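Local coordinates for protein TetR family transcription regulator (Marinobacter aquaeolei, PDB 3PAS) that probably binds DNA at cis-regulatory sites through a helix-turn-helix motif and regulates transcription, as TetR family members do, at residues L57-Y61 / I119-N123. Residues are numbered along the deposited sequence; the frame is centred on the assembly and turned at random.
Sequences LATFY and IQARN
Arg122 NH1 has two partners while its guanidinium lies on the ring of Tyr61: a long bond to Asn123 OD1 (3.3 Å), arriving nearly in line with that C=O bond but tilted from the guanidinium plane, and a salt bridge to Asp65 OD1, one turn beyond Tyr61. The chain of Arg122 leaves its helix with CG anti to the backbone N (chi1 -178°) and bends at chi2, which lays the guanidinium over one face of the tyrosine, planes 22° apart. Arg122 CZ sits 3.4 Å from Tyr61 CD1, toward the rim of the ring, an off-centre cation-pi stack. The other amide atom of Asn123, ND2, hydrogen-bonds Ser64 OG and comes obliquely within 3.4 Å of Phe60 CE2. Helix 52-76 is the long connection from the predicted helix-turn-helix DNA-binding region to the C-terminal domain of this TetR-family fold, and helix 117-126 of that domain packs beside its early turns; the axes of the two segments approach to 12.1 Å and cross at -27°, running roughly the same way. Ile119 supplies the apolar contacts on its helix, its CG2 3.4 Å from Phe60 CE2 and its CD1 3.6 Å from Leu57 CD1, while Tyr61 OH reaches to 3.7 Å from Ile119 CG1. Phe60, buried, also stacks on Phe109 of helix 100-110, against which Leu57 packs as well.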
ATOM      1  N   LEU B  57       6.585  12.388 -18.375  1.00 21.77           N
ATOM      2  CA  LEU B  57       7.604  11.372 -18.488  1.00 24.90           C
ATOM      3  C   LEU B  57       8.943  11.865 -17.955  1.00 26.30           C
ATOM      4  O   LEU B  57       9.579  11.157 -17.179  1.00 23.03           O
ATOM      5  CB  LEU B  57       7.793  10.908 -19.937  1.00 26.30           C
ATOM      6  CG  LEU B  57       8.679   9.677 -20.172  1.00 29.04           C
ATOM      7  CD1 LEU B  57       8.325   8.477 -19.219  1.00 27.14           C
ATOM      8  CD2 LEU B  57       8.563   9.291 -21.650  1.00 36.43           C
ATOM      9  N   ALA B  58       9.381  13.044 -18.396  1.00 22.25           N
ATOM     10  CA  ALA B  58      10.639  13.651 -17.926  1.00 20.77           C
ATOM     11  C   ALA B  58      10.630  13.799 -16.391  1.00 18.98           C
ATOM     12  O   ALA B  58      11.659  13.646 -15.720  1.00 19.92           O
ATOM     13  CB  ALA B  58      10.903  15.034 -18.631  1.00 20.92           C
ATOM     14  N   THR B  59       9.477  14.157 -15.850  1.00 18.94           N
ATOM     15  CA  THR B  59       9.301  14.320 -14.413  1.00 22.51           C
ATOM     16  C   THR B  59       9.438  12.960 -13.733  1.00 24.34           C
ATOM     17  O   THR B  59      10.047  12.848 -12.670  1.00 21.45           O
ATOM     18  CB  THR B  59       7.932  15.012 -14.042  1.00 20.68           C
ATOM     19  OG1 THR B  59       7.878  16.336 -14.629  1.00 19.65           O
ATOM     20  CG2 THR B  59       7.803  15.216 -12.503  1.00 16.64           C
ATOM     21  N   PHE B  60       8.851  11.929 -14.331  1.00 25.92           N
ATOM     22  CA  PHE B  60       8.967  10.591 -13.768  1.00 25.94           C
ATOM     23  C   PHE B  60      10.455  10.181 -13.710  1.00 27.91           C
ATOM     24  O   PHE B  60      10.942   9.682 -12.674  1.00 24.04           O
ATOM     25  CB  PHE B  60       8.148   9.581 -14.535  1.00 26.07           C
ATOM     26  CG  PHE B  60       8.231   8.200 -13.967  1.00 26.22           C
ATOM     27  CD1 PHE B  60       7.618   7.917 -12.802  1.00 19.94           C
ATOM     28  CD2 PHE B  60       9.006   7.240 -14.569  1.00 25.26           C
ATOM     29  CE1 PHE B  60       7.701   6.628 -12.238  1.00 30.35           C
ATOM     30  CE2 PHE B  60       9.076   5.964 -14.032  1.00 33.49           C
ATOM     31  CZ  PHE B  60       8.447   5.671 -12.882  1.00 25.91           C
ATOM     32  N   TYR B  61      11.188  10.433 -14.783  1.00 24.69           N
ATOM     33  CA  TYR B  61      12.624  10.127 -14.794  1.00 26.72           C
ATOM     34  C   TYR B  61      13.456  10.960 -13.860  1.00 27.38           C
ATOM     35  O   TYR B  61      14.433  10.469 -13.271  1.00 25.11           O
ATOM     36  CB  TYR B  61      13.192  10.227 -16.210  1.00 28.26           C
ATOM     37  CG  TYR B  61      12.718   9.151 -17.129  1.00 30.66           C
ATOM     38  CD1 TYR B  61      12.582   7.835 -16.685  1.00 35.78           C
ATOM     39  CD2 TYR B  61      12.495   9.404 -18.473  1.00 39.91           C
ATOM     40  CE1 TYR B  61      12.173   6.824 -17.539  1.00 43.99           C
ATOM     41  CE2 TYR B  61      12.092   8.383 -19.341  1.00 41.80           C
ATOM     42  CZ  TYR B  61      11.944   7.096 -18.862  1.00 39.63           C
ATOM     43  OH  TYR B  61      11.547   6.080 -19.695  1.00 46.82           O
ATOM     44  N   ILE B 119       9.297   1.694 -19.641  1.00 39.82           N
ATOM     45  CA  ILE B 119       9.696   2.687 -18.635  1.00 37.00           C
ATOM     46  C   ILE B 119      10.265   1.942 -17.402  1.00 36.83           C
ATOM     47  O   ILE B 119      11.354   2.262 -16.928  1.00 36.36           O
ATOM     48  CB  ILE B 119       8.550   3.618 -18.279  1.00 35.70           C
ATOM     49  CG1 ILE B 119       8.183   4.483 -19.511  1.00 39.01           C
ATOM     50  CG2 ILE B 119       8.933   4.528 -17.072  1.00 32.28           C
ATOM     51  CD1 ILE B 119       6.868   5.213 -19.373  1.00 29.34           C
ATOM     52  N   GLN B 120       9.510   0.948 -16.949  1.00 35.51           N
ATOM     53  CA  GLN B 120       9.890   0.008 -15.891  1.00 39.82           C
ATOM     54  C   GLN B 120      11.274  -0.531 -16.134  1.00 38.64           C
ATOM     55  O   GLN B 120      12.119  -0.416 -15.273  1.00 35.70           O
ATOM     56  CB  GLN B 120       8.929  -1.168 -15.892  1.00 42.53           C
ATOM     57  CG  GLN B 120       9.280  -2.319 -14.968  1.00 50.41           C
ATOM     58  CD  GLN B 120       8.355  -2.390 -13.800  1.00 58.76           C
ATOM     59  OE1 GLN B 120       7.996  -1.371 -13.200  1.00 60.05           O
ATOM     60  NE2 GLN B 120       7.928  -3.602 -13.477  1.00 68.59           N
ATOM     61  N   ALA B 121      11.504  -1.063 -17.336  1.00 38.76           N
ATOM     62  CA  ALA B 121      12.789  -1.644 -17.719  1.00 38.63           C
ATOM     63  C   ALA B 121      13.903  -0.615 -17.629  1.00 36.37           C
ATOM     64  O   ALA B 121      15.017  -0.935 -17.141  1.00 36.85           O
ATOM     65  CB  ALA B 121      12.728  -2.232 -19.149  1.00 38.27           C
ATOM     66  N   ARG B 122      13.626   0.614 -18.078  1.00 34.05           N
ATOM     67  CA  ARG B 122      14.639   1.680 -18.007  1.00 34.03           C
ATOM     68  C   ARG B 122      15.066   1.954 -16.536  1.00 32.00           C
ATOM     69  O   ARG B 122      16.241   2.130 -16.250  1.00 32.36           O
ATOM     70  CB  ARG B 122      14.127   2.953 -18.687  1.00 36.71           C
ATOM     71  CG  ARG B 122      15.116   4.136 -18.731  1.00 38.60           C
ATOM     72  CD  ARG B 122      15.102   4.942 -17.408  1.00 42.49           C
ATOM     73  NE  ARG B 122      15.688   6.273 -17.537  1.00 37.47           N
ATOM     74  CZ  ARG B 122      15.915   7.119 -16.534  1.00 36.79           C
ATOM     75  NH1 ARG B 122      15.619   6.783 -15.283  1.00 33.85           N
ATOM     76  NH2 ARG B 122      16.461   8.301 -16.787  1.00 33.66           N
ATOM     77  N   ASN B 123      14.107   2.039 -15.632  1.00 32.18           N
ATOM     78  CA  ASN B 123      14.422   2.200 -14.196  1.00 31.95           C
ATOM     79  C   ASN B 123      15.188   0.976 -13.601  1.00 30.70           C
ATOM     80  O   ASN B 123      16.142   1.140 -12.826  1.00 30.93           O
ATOM     81  CB  ASN B 123      13.141   2.456 -13.415  1.00 31.32           C
ATOM     82  CG  ASN B 123      12.748   3.941 -13.397  1.00 31.99           C
ATOM     83  OD1 ASN B 123      13.408   4.759 -14.014  1.00 27.58           O
ATOM     84  ND2 ASN B 123      11.705   4.281 -12.619  1.00 27.71           N
TER